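Local coordinates for exopolysaccharide biosynthesis protein (PDB 6TGF) that modifies the exopolysaccharide of bacterial biofilm, probably as a glycan hydrolase, using a trimeric bacteriophage tailspike-like parallel beta-helix fold, at residues Tyr545-Leu550 and Trp559-Phe564; Val617-Val620 and Asp626-Val629; Ala129-Asp134 and Val140-Asp145. All coordinates share one frame; numbering follows the deposited sequence.

Contact 1 (Tyr545-Leu550 and Trp559-Phe564); sequences YELANL and WEIEVF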
ATOM      1  N   TYR B 545      13.606  44.706 -14.717  1.00 52.10           N
ATOM      2  CA  TYR B 545      13.230  43.559 -13.848  1.00 51.53           C
ATOM      3  C   TYR B 545      14.457  43.114 -13.044  1.00 50.49           C
ATOM      4  O   TYR B 545      15.573  43.158 -13.596  1.00 49.91           O
ATOM      5  CB  TYR B 545      12.715  42.380 -14.680  1.00 51.40           C
ATOM      6  CG  TYR B 545      11.291  42.501 -15.162  1.00 51.97           C
ATOM      7  CD1 TYR B 545      10.235  42.021 -14.405  1.00 52.29           C
ATOM      8  CD2 TYR B 545      10.997  43.075 -16.386  1.00 52.39           C
ATOM      9  CE1 TYR B 545       8.925  42.118 -14.845  1.00 52.76           C
ATOM     10  CE2 TYR B 545       9.692  43.181 -16.842  1.00 52.93           C
ATOM     11  CZ  TYR B 545       8.651  42.702 -16.069  1.00 53.16           C
ATOM     12  OH  TYR B 545       7.364  42.804 -16.513  1.00 53.71           O
ATOM     13  N   GLU B 546      14.252  42.713 -11.786  1.00 49.73           N
ATOM     14  CA  GLU B 546      15.213  41.877 -11.019  1.00 48.94           C
ATOM     15  C   GLU B 546      14.871  40.412 -11.305  1.00 48.19           C
ATOM     16  O   GLU B 546      13.762  39.984 -10.930  1.00 48.08           O
ATOM     17  CB  GLU B 546      15.155  42.172  -9.519  1.00 49.20           C
ATOM     18  CG  GLU B 546      16.252  41.474  -8.731  1.00 48.93           C
ATOM     19  CD  GLU B 546      16.250  41.729  -7.232  1.00 49.26           C
ATOM     20  OE1 GLU B 546      15.507  42.624  -6.781  1.00 49.80           O
ATOM     21  OE2 GLU B 546      16.994  41.027  -6.518  1.00 48.91           O
ATOM     22  N   LEU B 547      15.771  39.687 -11.975  1.00 47.51           N
ATOM     23  CA  LEU B 547      15.579  38.253 -12.317  1.00 46.82           C
ATOM     24  C   LEU B 547      15.625  37.429 -11.028  1.00 46.59           C
ATOM     25  O   LEU B 547      14.583  36.856 -10.658  1.00 46.54           O
ATOM     26  CB  LEU B 547      16.656  37.801 -13.309  1.00 46.44           C
ATOM     27  CG  LEU B 547      16.551  38.376 -14.722  1.00 46.40           C
ATOM     28  CD1 LEU B 547      17.597  37.753 -15.631  1.00 46.09           C
ATOM     29  CD2 LEU B 547      15.161  38.172 -15.308  1.00 46.49           C
ATOM     30  N   ALA B 548      16.779  37.400 -10.356  1.00 46.07           N
ATOM     31  CA  ALA B 548      17.014  36.572  -9.151  1.00 45.80           C
ATOM     32  C   ALA B 548      18.281  37.024  -8.420  1.00 45.66           C
ATOM     33  O   ALA B 548      19.052  37.819  -8.991  1.00 45.66           O
ATOM     34  CB  ALA B 548      17.119  35.122  -9.557  1.00 45.43           C
ATOM     35  N   ASN B 549      18.460  36.532  -7.190  1.00 45.49           N
ATOM     36  CA  ASN B 549      19.757  36.515  -6.467  1.00 45.18           C
ATOM     37  C   ASN B 549      20.388  35.134  -6.666  1.00 44.29           C
ATOM     38  O   ASN B 549      19.762  34.138  -6.254  1.00 44.10           O
ATOM     39  CB  ASN B 549      19.603  36.834  -4.978  1.00 45.71           C
ATOM     40  CG  ASN B 549      20.907  36.697  -4.220  1.00 46.00           C
ATOM     41  OD1 ASN B 549      21.845  37.458  -4.449  1.00 46.25           O
ATOM     42  ND2 ASN B 549      20.979  35.726  -3.324  1.00 46.05           N
ATOM     43  N   LEU B 550      21.566  35.082  -7.292  1.00 43.63           N
ATOM     44  CA  LEU B 550      22.351  33.837  -7.503  1.00 43.12           C
ATOM     45  C   LEU B 550      23.278  33.624  -6.301  1.00 43.13           C
ATOM     46  O   LEU B 550      24.126  34.504  -6.053  1.00 43.54           O
ATOM     47  CB  LEU B 550      23.162  33.956  -8.798  1.00 42.81           C
ATOM     48  CG  LEU B 550      22.358  34.184 -10.078  1.00 42.53           C
ATOM     49  CD1 LEU B 550      23.289  34.486 -11.242  1.00 42.34           C
ATOM     50  CD2 LEU B 550      21.478  32.984 -10.398  1.00 42.31           C
ATOM     51  N   TRP B 559      27.617  30.943 -13.852  1.00 39.30           N
ATOM     52  CA  TRP B 559      26.176  30.939 -14.223  1.00 38.89           C
ATOM     53  C   TRP B 559      26.027  31.488 -15.645  1.00 38.65           C
ATOM     54  O   TRP B 559      26.746  32.451 -15.981  1.00 38.87           O
ATOM     55  CB  TRP B 559      25.345  31.775 -13.240  1.00 38.95           C
ATOM     56  CG  TRP B 559      25.366  31.300 -11.821  1.00 38.98           C
ATOM     57  CD1 TRP B 559      26.275  31.627 -10.857  1.00 39.25           C
ATOM     58  CD2 TRP B 559      24.408  30.434 -11.188  1.00 38.88           C
ATOM     59  NE1 TRP B 559      25.958  31.014  -9.675  1.00 39.33           N
ATOM     60  CE2 TRP B 559      24.819  30.275  -9.846  1.00 39.06           C
ATOM     61  CE3 TRP B 559      23.253  29.773 -11.620  1.00 38.72           C
ATOM     62  CZ2 TRP B 559      24.115  29.482  -8.941  1.00 39.00           C
ATOM     63  CZ3 TRP B 559      22.559  28.988 -10.727  1.00 38.70           C
ATOM     64  CH2 TRP B 559      22.985  28.847  -9.405  1.00 38.82           C
ATOM     65  N   GLU B 560      25.127  30.902 -16.440  1.00 38.30           N
ATOM     66  CA  GLU B 560      24.662  31.465 -17.736  1.00 38.15           C
ATOM     67  C   GLU B 560      23.131  31.522 -17.720  1.00 38.10           C
ATOM     68  O   GLU B 560      22.503  30.451 -17.800  1.00 37.96           O
ATOM     69  CB  GLU B 560      25.172  30.640 -18.919  1.00 38.01           C
ATOM     70  CG  GLU B 560      24.780  31.215 -20.269  1.00 37.96           C
ATOM     71  CD  GLU B 560      25.248  30.405 -21.465  1.00 37.83           C
ATOM     72  OE1 GLU B 560      26.237  30.813 -22.101  1.00 37.84           O
ATOM     73  OE2 GLU B 560      24.620  29.370 -21.760  1.00 37.76           O
ATOM     74  N   ILE B 561      22.568  32.729 -17.604  1.00 38.26           N
ATOM     75  CA  ILE B 561      21.101  32.993 -17.681  1.00 38.30           C
ATOM     76  C   ILE B 561      20.745  33.288 -19.141  1.00 38.41           C
ATOM     77  O   ILE B 561      21.114  34.376 -19.632  1.00 38.61           O
ATOM     78  CB  ILE B 561      20.689  34.151 -16.751  1.00 38.44           C
ATOM     79  CG1 ILE B 561      20.951  33.819 -15.279  1.00 38.45           C
ATOM     80  CG2 ILE B 561      19.237  34.545 -16.986  1.00 38.60           C
ATOM     81  CD1 ILE B 561      20.997  35.031 -14.379  1.00 38.75           C
ATOM     82  N   GLU B 562      20.065  32.345 -19.800  1.00 38.28           N
ATOM     83  CA  GLU B 562      19.515  32.510 -21.170  1.00 38.43           C
ATOM     84  C   GLU B 562      18.124  33.143 -21.064  1.00 38.93           C
ATOM     85  O   GLU B 562      17.218  32.482 -20.521  1.00 38.91           O
ATOM     86  CB  GLU B 562      19.446  31.161 -21.888  1.00 38.22           C
ATOM     87  CG  GLU B 562      18.813  31.233 -23.265  1.00 38.21           C
ATOM     88  CD  GLU B 562      18.623  29.889 -23.944  1.00 38.03           C
ATOM     89  OE1 GLU B 562      18.044  29.863 -25.044  1.00 38.10           O
ATOM     90  OE2 GLU B 562      19.046  28.869 -23.365  1.00 37.91           O
ATOM     91  N   VAL B 563      17.975  34.380 -21.549  1.00 39.68           N
ATOM     92  CA  VAL B 563      16.654  35.048 -21.750  1.00 40.49           C
ATOM     93  C   VAL B 563      16.166  34.672 -23.152  1.00 41.16           C
ATOM     94  O   VAL B 563      16.497  35.397 -24.112  1.00 41.22           O
ATOM     95  CB  VAL B 563      16.739  36.575 -21.559  1.00 40.49           C
ATOM     96  CG1 VAL B 563      15.384  37.247 -21.741  1.00 40.63           C
ATOM     97  CG2 VAL B 563      17.331  36.940 -20.206  1.00 40.61           C
ATOM     98  N   PHE B 564      15.436  33.558 -23.259  1.00 41.92           N
ATOM     99  CA  PHE B 564      14.885  33.024 -24.531  1.00 42.72           C
ATOM    100  C   PHE B 564      13.614  33.794 -24.895  1.00 43.76           C
ATOM    101  O   PHE B 564      12.819  34.092 -23.987  1.00 44.05           O
ATOM    102  CB  PHE B 564      14.612  31.524 -24.419  1.00 42.61           C
ATOM    103  CG  PHE B 564      14.012  30.917 -25.661  1.00 42.77           C
ATOM    104  CD1 PHE B 564      14.779  30.753 -26.804  1.00 42.80           C
ATOM    105  CD2 PHE B 564      12.681  30.530 -25.695  1.00 42.98           C
ATOM    106  CE1 PHE B 564      14.229  30.206 -27.953  1.00 42.91           C
ATOM    107  CE2 PHE B 564      12.134  29.980 -26.845  1.00 43.15           C
ATOM    108  CZ  PHE B 564      12.909  29.820 -27.972  1.00 43.07           C
TER
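Leu550 lies across one face of the Trp559 indole, each of its two methyls over a different part of the ring system. CD2 sits above the benzene half, with Leu550 CD2 4.0 Å from the centroid of the Trp559 six-membered ring and only 17° off its normal, a CH-pi contact. CD1 serves the pyrrole half, where Leu550 CD1 is 3.8 Å from Trp559 CG. The two side chains run past one another in opposite directions, so the leucine is laid along the indole rather than butted against it. The same CD1 also meets the tip of the next inward-pointing residue, Leu550 CD1 to Ile561 CD1 being 3.9 Å. Ile561 can serve two partners because its branches part at CB: CG1 stands beside the backbone N (chi1 -63°) and carries CD1 to Leu550, while CG2 takes the position anti to that N and packs on the other leucine, with Leu547 CD1 3.8 Å from Ile561 CG2. The contacts between the segments are all apolar, and the four residues that make them are buried.

Further out, Ser552 OG bonds Trp559 NE1 and helps to fix the turn of the indole, while Tyr528 of the third subunit meets the ring edge-to-face. On the other side of strand 558-564, Glu560 and Glu562 form salt bridges to Arg590 of the third subunit and Lys645 of the second. The glutamate surface of this strand thus helps to join the trimer, and at Trp559 the core-facing side also touches a neighbouring subunit. With strand axes 10.6 Å apart and running at 154°, the two segments belong to separate antiparallel sheets stacked face to face, the layered hydrophobic core of a beta-sandwich, here placed beyond the parallel beta-helix.

Contact 2 (Val617-Val620 and Asp626-Val629); sequences VRYV and DTQV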
ATOM      1  N   VAL B 617      21.967  45.219 -18.999  1.00 53.24           N
ATOM      2  CA  VAL B 617      22.123  44.291 -17.840  1.00 53.14           C
ATOM      3  C   VAL B 617      22.967  44.995 -16.772  1.00 53.43           C
ATOM      4  O   VAL B 617      24.066  45.478 -17.113  1.00 53.52           O
ATOM      5  CB  VAL B 617      22.762  42.954 -18.264  1.00 52.56           C
ATOM      6  CG1 VAL B 617      23.030  42.044 -17.074  1.00 52.45           C
ATOM      7  CG2 VAL B 617      21.925  42.230 -19.305  1.00 52.32           C
ATOM      8  N   ARG B 618      22.459  45.054 -15.539  1.00 53.85           N
ATOM      9  CA  ARG B 618      23.196  45.527 -14.339  1.00 54.21           C
ATOM     10  C   ARG B 618      23.098  44.446 -13.258  1.00 53.83           C
ATOM     11  O   ARG B 618      22.135  43.655 -13.304  1.00 53.25           O
ATOM     12  CB  ARG B 618      22.636  46.866 -13.850  1.00 55.03           C
ATOM     13  CG  ARG B 618      22.619  47.955 -14.914  1.00 55.48           C
ATOM     14  CD  ARG B 618      22.226  49.307 -14.352  1.00 56.23           C
ATOM     15  NE  ARG B 618      23.322  49.919 -13.609  1.00 56.61           N
ATOM     16  CZ  ARG B 618      24.236  50.741 -14.121  1.00 56.54           C
ATOM     17  NH1 ARG B 618      24.204  51.083 -15.399  1.00 56.38           N
ATOM     18  NH2 ARG B 618      25.187  51.228 -13.341  1.00 56.86           N
ATOM     19  N   TYR B 619      24.065  44.408 -12.338  1.00 53.78           N
ATOM     20  CA  TYR B 619      24.128  43.421 -11.230  1.00 53.86           C
ATOM     21  C   TYR B 619      24.597  44.109  -9.942  1.00 54.61           C
ATOM     22  O   TYR B 619      25.135  45.233 -10.006  1.00 54.75           O
ATOM     23  CB  TYR B 619      25.032  42.244 -11.607  1.00 53.29           C
ATOM     24  CG  TYR B 619      26.500  42.572 -11.704  1.00 53.10           C
ATOM     25  CD1 TYR B 619      27.046  43.065 -12.877  1.00 52.95           C
ATOM     26  CD2 TYR B 619      27.346  42.388 -10.623  1.00 53.21           C
ATOM     27  CE1 TYR B 619      28.395  43.370 -12.973  1.00 53.06           C
ATOM     28  CE2 TYR B 619      28.695  42.689 -10.702  1.00 53.30           C
ATOM     29  CZ  TYR B 619      29.224  43.180 -11.882  1.00 53.21           C
ATOM     30  OH  TYR B 619      30.553  43.479 -11.967  1.00 53.38           O
ATOM     31  N   VAL B 620      24.380  43.436  -8.809  1.00 55.04           N
ATOM     32  CA  VAL B 620      24.776  43.887  -7.443  1.00 55.81           C
ATOM     33  C   VAL B 620      25.435  42.703  -6.728  1.00 56.21           C
ATOM     34  O   VAL B 620      24.702  41.791  -6.300  1.00 56.35           O
ATOM     35  CB  VAL B 620      23.563  44.423  -6.657  1.00 56.15           C
ATOM     36  CG1 VAL B 620      23.917  44.763  -5.217  1.00 56.54           C
ATOM     37  CG2 VAL B 620      22.932  45.625  -7.345  1.00 56.27           C
ATOM     38  N   ASP B 626      26.679  36.064  -2.959  1.00 51.01           N
ATOM     39  CA  ASP B 626      25.362  36.537  -3.470  1.00 50.84           C
ATOM     40  C   ASP B 626      25.558  37.545  -4.609  1.00 50.74           C
ATOM     41  O   ASP B 626      26.379  38.469  -4.448  1.00 51.19           O
ATOM     42  CB  ASP B 626      24.530  37.129  -2.330  1.00 51.29           C
ATOM     43  CG  ASP B 626      24.267  36.140  -1.210  1.00 51.48           C
ATOM     44  OD1 ASP B 626      23.366  35.295  -1.376  1.00 51.21           O
ATOM     45  OD2 ASP B 626      24.980  36.206  -0.189  1.00 51.92           O
ATOM     46  N   THR B 627      24.817  37.365  -5.709  1.00 50.29           N
ATOM     47  CA  THR B 627      24.799  38.252  -6.906  1.00 50.03           C
ATOM     48  C   THR B 627      23.353  38.440  -7.385  1.00 49.89           C
ATOM     49  O   THR B 627      22.768  37.451  -7.868  1.00 49.83           O
ATOM     50  CB  THR B 627      25.655  37.677  -8.043  1.00 49.55           C
ATOM     51  OG1 THR B 627      26.923  37.289  -7.514  1.00 49.79           O
ATOM     52  CG2 THR B 627      25.853  38.654  -9.181  1.00 49.53           C
ATOM     53  N   GLN B 628      22.803  39.653  -7.256  1.00 49.98           N
ATOM     54  CA  GLN B 628      21.494  40.041  -7.852  1.00 49.77           C
ATOM     55  C   GLN B 628      21.719  40.469  -9.305  1.00 49.24           C
ATOM     56  O   GLN B 628      22.640  41.272  -9.540  1.00 49.20           O
ATOM     57  CB  GLN B 628      20.828  41.174  -7.069  1.00 50.35           C
ATOM     58  CG  GLN B 628      20.363  40.769  -5.678  1.00 50.78           C
ATOM     59  CD  GLN B 628      21.371  41.124  -4.614  1.00 51.24           C
ATOM     60  OE1 GLN B 628      21.666  42.294  -4.380  1.00 51.70           O
ATOM     61  NE2 GLN B 628      21.902  40.109  -3.951  1.00 51.06           N
ATOM     62  N   VAL B 629      20.908  39.948 -10.232  1.00 48.69           N
ATOM     63  CA  VAL B 629      20.979  40.251 -11.693  1.00 48.34           C
ATOM     64  C   VAL B 629      19.699  40.989 -12.100  1.00 48.40           C
ATOM     65  O   VAL B 629      18.603  40.454 -11.842  1.00 48.31           O
ATOM     66  CB  VAL B 629      21.187  38.971 -12.527  1.00 47.84           C
ATOM     67  CG1 VAL B 629      21.216  39.259 -14.022  1.00 47.61           C
ATOM     68  CG2 VAL B 629      22.445  38.228 -12.107  1.00 47.66           C
TER
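Val620 and Gln628 pair near the turn of a beta hairpin, strands 614-620 and 626-633, which lies within one antiparallel sheet of the beta-sandwich that follows the parallel beta-helix. They form a hydrogen-bonded pair: Val620 N donates to Gln628 O at 2.9 Å, and Gln628 N returns a bond to Val620 O at 3.0 Å. Next along the hairpin, Tyr619 and Val629 make a non-hydrogen-bonded pair whose CA atoms are 4.5 Å apart, and their side chains occupy the opposite surface of the sheet.

That surface is the buried one. Val629 and Thr627 both touch Val595 of the facing sheet, whereas Tyr619 rises away from its hairpin partner, its CG held between the backbone N and carbonyl carbon (chi1 69°). The ring reaches Glu603 and Ala604 on strand 602-610 and meets His674 edge-to-face; its contact with the hairpin partner strand is loose, Tyr619 CD2 lying 4.3 Å from Thr627 CG2.

On the other surface the Val620 and Gln628 side chains cross at a slant. Gln628 is bent at chi2 (96°), which folds its amide back beside the valine while NE2 bonds Asn549 OD1 on the adjoining strand. The amide oxygen rests against the valine branch, with Gln628 OE1 3.4 Å from Val620 CG1.

Contact 3 (Ala129-Asp134 and Val140-Asp145); sequences AMALED and VFNIPD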
ATOM      1  N   ALA B 129     -23.032 -56.453  22.760  1.00 42.51           N
ATOM      2  CA  ALA B 129     -24.170 -55.618  23.204  1.00 43.39           C
ATOM      3  C   ALA B 129     -23.942 -55.245  24.671  1.00 43.84           C
ATOM      4  O   ALA B 129     -23.337 -56.058  25.396  1.00 43.55           O
ATOM      5  CB  ALA B 129     -25.468 -56.365  23.031  1.00 43.75           C
ATOM      6  N   MET B 130     -24.404 -54.063  25.086  1.00 44.79           N
ATOM      7  CA  MET B 130     -24.292 -53.580  26.487  1.00 45.44           C
ATOM      8  C   MET B 130     -25.608 -52.910  26.897  1.00 45.72           C
ATOM      9  O   MET B 130     -26.114 -52.070  26.126  1.00 45.64           O
ATOM     10  CB  MET B 130     -23.135 -52.588  26.639  1.00 45.94           C
ATOM     11  CG  MET B 130     -22.781 -52.292  28.084  1.00 46.31           C
ATOM     12  SD  MET B 130     -21.567 -50.959  28.235  1.00 47.04           S
ATOM     13  CE  MET B 130     -20.043 -51.888  28.072  1.00 46.71           C
ATOM     14  N   ALA B 131     -26.130 -53.283  28.069  1.00 46.05           N
ATOM     15  CA  ALA B 131     -27.387 -52.763  28.652  1.00 46.67           C
ATOM     16  C   ALA B 131     -27.148 -52.379  30.115  1.00 46.94           C
ATOM     17  O   ALA B 131     -26.545 -53.185  30.850  1.00 46.70           O
ATOM     18  CB  ALA B 131     -28.478 -53.797  28.523  1.00 46.89           C
ATOM     19  N   LEU B 132     -27.598 -51.183  30.508  1.00 47.75           N
ATOM     20  CA  LEU B 132     -27.544 -50.679  31.904  1.00 48.37           C
ATOM     21  C   LEU B 132     -28.961 -50.316  32.358  1.00 49.41           C
ATOM     22  O   LEU B 132     -29.614 -49.507  31.668  1.00 49.22           O
ATOM     23  CB  LEU B 132     -26.613 -49.464  31.968  1.00 48.24           C
ATOM     24  CG  LEU B 132     -26.405 -48.855  33.354  1.00 48.14           C
ATOM     25  CD1 LEU B 132     -25.712 -49.831  34.291  1.00 47.95           C
ATOM     26  CD2 LEU B 132     -25.611 -47.563  33.259  1.00 48.23           C
ATOM     27  N   GLU B 133     -29.413 -50.919  33.463  1.00 50.67           N
ATOM     28  CA  GLU B 133     -30.643 -50.535  34.205  1.00 51.86           C
ATOM     29  C   GLU B 133     -30.235 -49.959  35.563  1.00 52.46           C
ATOM     30  O   GLU B 133     -29.168 -50.358  36.072  1.00 52.07           O
ATOM     31  CB  GLU B 133     -31.559 -51.741  34.426  1.00 52.21           C
ATOM     32  CG  GLU B 133     -32.216 -52.259  33.160  1.00 52.59           C
ATOM     33  CD  GLU B 133     -33.285 -53.314  33.389  1.00 53.02           C
ATOM     34  OE1 GLU B 133     -33.299 -53.917  34.481  1.00 53.07           O
ATOM     35  OE2 GLU B 133     -34.107 -53.528  32.474  1.00 53.33           O
ATOM     36  N   ASP B 134     -31.054 -49.065  36.122  1.00 53.61           N
ATOM     37  CA  ASP B 134     -30.943 -48.609  37.534  1.00 54.40           C
ATOM     38  C   ASP B 134     -31.619 -49.667  38.417  1.00 55.13           C
ATOM     39  O   ASP B 134     -32.206 -50.613  37.854  1.00 55.13           O
ATOM     40  CB  ASP B 134     -31.510 -47.198  37.726  1.00 54.76           C
ATOM     41  CG  ASP B 134     -33.015 -47.070  37.542  1.00 55.22           C
ATOM     42  OD1 ASP B 134     -33.658 -48.083  37.204  1.00 55.46           O
ATOM     43  OD2 ASP B 134     -33.530 -45.951  37.740  1.00 55.29           O
ATOM     44  N   VAL B 140     -31.007 -47.239  31.228  1.00 54.61           N
ATOM     45  CA  VAL B 140     -30.155 -46.045  30.951  1.00 54.30           C
ATOM     46  C   VAL B 140     -29.661 -46.162  29.504  1.00 54.23           C
ATOM     47  O   VAL B 140     -29.896 -45.219  28.722  1.00 54.38           O
ATOM     48  CB  VAL B 140     -28.985 -45.931  31.951  1.00 53.81           C
ATOM     49  CG1 VAL B 140     -28.212 -44.632  31.774  1.00 53.70           C
ATOM     50  CG2 VAL B 140     -29.450 -46.073  33.394  1.00 53.80           C
ATOM     51  N   PHE B 141     -29.003 -47.281  29.174  1.00 54.22           N
ATOM     52  CA  PHE B 141     -28.646 -47.697  27.791  1.00 54.13           C
ATOM     53  C   PHE B 141     -29.375 -48.994  27.433  1.00 53.66           C
ATOM     54  O   PHE B 141     -29.756 -49.753  28.344  1.00 53.08           O
ATOM     55  CB  PHE B 141     -27.154 -48.000  27.617  1.00 54.49           C
ATOM     56  CG  PHE B 141     -26.180 -47.052  28.266  1.00 54.90           C
ATOM     57  CD1 PHE B 141     -25.966 -45.787  27.742  1.00 55.50           C
ATOM     58  CD2 PHE B 141     -25.428 -47.452  29.359  1.00 55.01           C
ATOM     59  CE1 PHE B 141     -25.048 -44.927  28.328  1.00 55.65           C
ATOM     60  CE2 PHE B 141     -24.512 -46.592  29.943  1.00 55.28           C
ATOM     61  CZ  PHE B 141     -24.322 -45.332  29.427  1.00 55.54           C
ATOM     62  N   ASN B 142     -29.530 -49.234  26.129  1.00 53.56           N
ATOM     63  CA  ASN B 142     -29.829 -50.564  25.533  1.00 53.32           C
ATOM     64  C   ASN B 142     -29.198 -50.598  24.137  1.00 53.05           C
ATOM     65  O   ASN B 142     -29.913 -50.329  23.153  1.00 53.38           O
ATOM     66  CB  ASN B 142     -31.330 -50.862  25.512  1.00 53.74           C
ATOM     67  CG  ASN B 142     -31.649 -52.261  25.027  1.00 53.92           C
ATOM     68  OD1 ASN B 142     -30.798 -53.148  25.061  1.00 53.43           O
ATOM     69  ND2 ASN B 142     -32.877 -52.471  24.584  1.00 54.43           N
ATOM     70  N   ILE B 143     -27.897 -50.893  24.072  1.00 52.67           N
ATOM     71  CA  ILE B 143     -27.072 -50.835  22.829  1.00 52.67           C
ATOM     72  C   ILE B 143     -26.847 -52.260  22.332  1.00 52.90           C
ATOM     73  O   ILE B 143     -26.201 -53.057  23.012  1.00 52.19           O
ATOM     74  CB  ILE B 143     -25.748 -50.088  23.089  1.00 52.30           C
ATOM     75  CG1 ILE B 143     -25.995 -48.687  23.655  1.00 52.22           C
ATOM     76  CG2 ILE B 143     -24.895 -50.044  21.829  1.00 52.28           C
ATOM     77  CD1 ILE B 143     -24.797 -48.077  24.344  1.00 51.88           C
ATOM     78  N   PRO B 144     -27.363 -52.621  21.134  1.00 53.70           N
ATOM     79  CA  PRO B 144     -27.234 -53.982  20.615  1.00 54.02           C
ATOM     80  C   PRO B 144     -25.823 -54.298  20.094  1.00 53.96           C
ATOM     81  O   PRO B 144     -25.474 -55.459  20.043  1.00 54.06           O
ATOM     82  CB  PRO B 144     -28.264 -54.020  19.477  1.00 54.43           C
ATOM     83  CG  PRO B 144     -28.311 -52.592  18.978  1.00 54.43           C
ATOM     84  CD  PRO B 144     -28.088 -51.736  20.208  1.00 54.06           C
ATOM     85  N   ASP B 145     -25.062 -53.270  19.708  1.00 54.14           N
ATOM     86  CA  ASP B 145     -23.651 -53.397  19.257  1.00 54.40           C
ATOM     87  C   ASP B 145     -22.935 -52.070  19.528  1.00 53.95           C
ATOM     88  O   ASP B 145     -23.300 -51.065  18.888  1.00 53.81           O
ATOM     89  CB  ASP B 145     -23.580 -53.802  17.782  1.00 55.32           C
ATOM     90  CG  ASP B 145     -22.177 -54.090  17.271  1.00 55.72           C
ATOM     91  OD1 ASP B 145     -21.256 -54.228  18.105  1.00 55.61           O
ATOM     92  OD2 ASP B 145     -22.016 -54.181  16.037  1.00 56.51           O
TER
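Leu132 holds CG anti to its backbone N (chi1 -178°), whereas Phe141 sets CG beside its own (chi1 -43°), and these two choices bring the leucine and the ring side by side, pointing the same way from a beta hairpin of the head-binding region. Leu132 CB lies 3.5 Å from Phe141 CD2, and Leu132 CD2 is 3.6 Å from Phe141 CE2, so the leucine meets the CD2-CE2 bond of the ring obliquely. Val140 flanks the same leucine, with Val140 CB 4.0 Å from Leu132 CD2.

Two residues thus face one: Val140 and Phe141 opposite Leu132 make a classic beta bulge. At the bulge the chain turns a corner at Val140, whose psi of -56° leaves the extended range. Leu132 O receives both amides, but unequally. Val140 N donates to Leu132 O at 2.7 Å, while the bond from Phe141 N to the same oxygen is weak, as is the return bond from Leu132 N to Phe141 O.

Past the bulge the antiparallel pairing is regular. Met130 and Ile143 exchange two good bonds, and Ala131 and Asn142 form the non-hydrogen-bonded pair between, their side chains on the surface opposite Leu132. Strand 129-134 is an inner strand, its far edge bonded to strand 69-74, and strand 139-143 ends the sheet within this chain. A tetraethylene glycol molecule, probably from the crystallisation liquor, has its nearest atom about 3 Å from the Leu132 side chain. At the Met130 pair, Met130 N reaches Ile143 O at 2.9 Å, and Ile143 N meets Met130 O at 3.0 Å.

Contacts 1 and 2 divide the work of one beta-sandwich: contact 1 packs a strand of one sheet on a strand of the other through apolar side chains, whereas contact 2 joins neighbours within one sheet by main-chain bonds. Their centres are 9 Å apart, and strands 543-551 and 626-633 lie adjacent, so Leu550 N reaches Thr627 O at 2.7 Å, probably as a hydrogen bond. Contact 1 is wholly buried, contact 2 only partly. Contact 3 shares contact 2's hairpin chemistry, disturbed by a bulge, and is also partly buried, but it belongs to the head-binding region at the other end of the elongated chain, about 107 Å from contact 1 between centres.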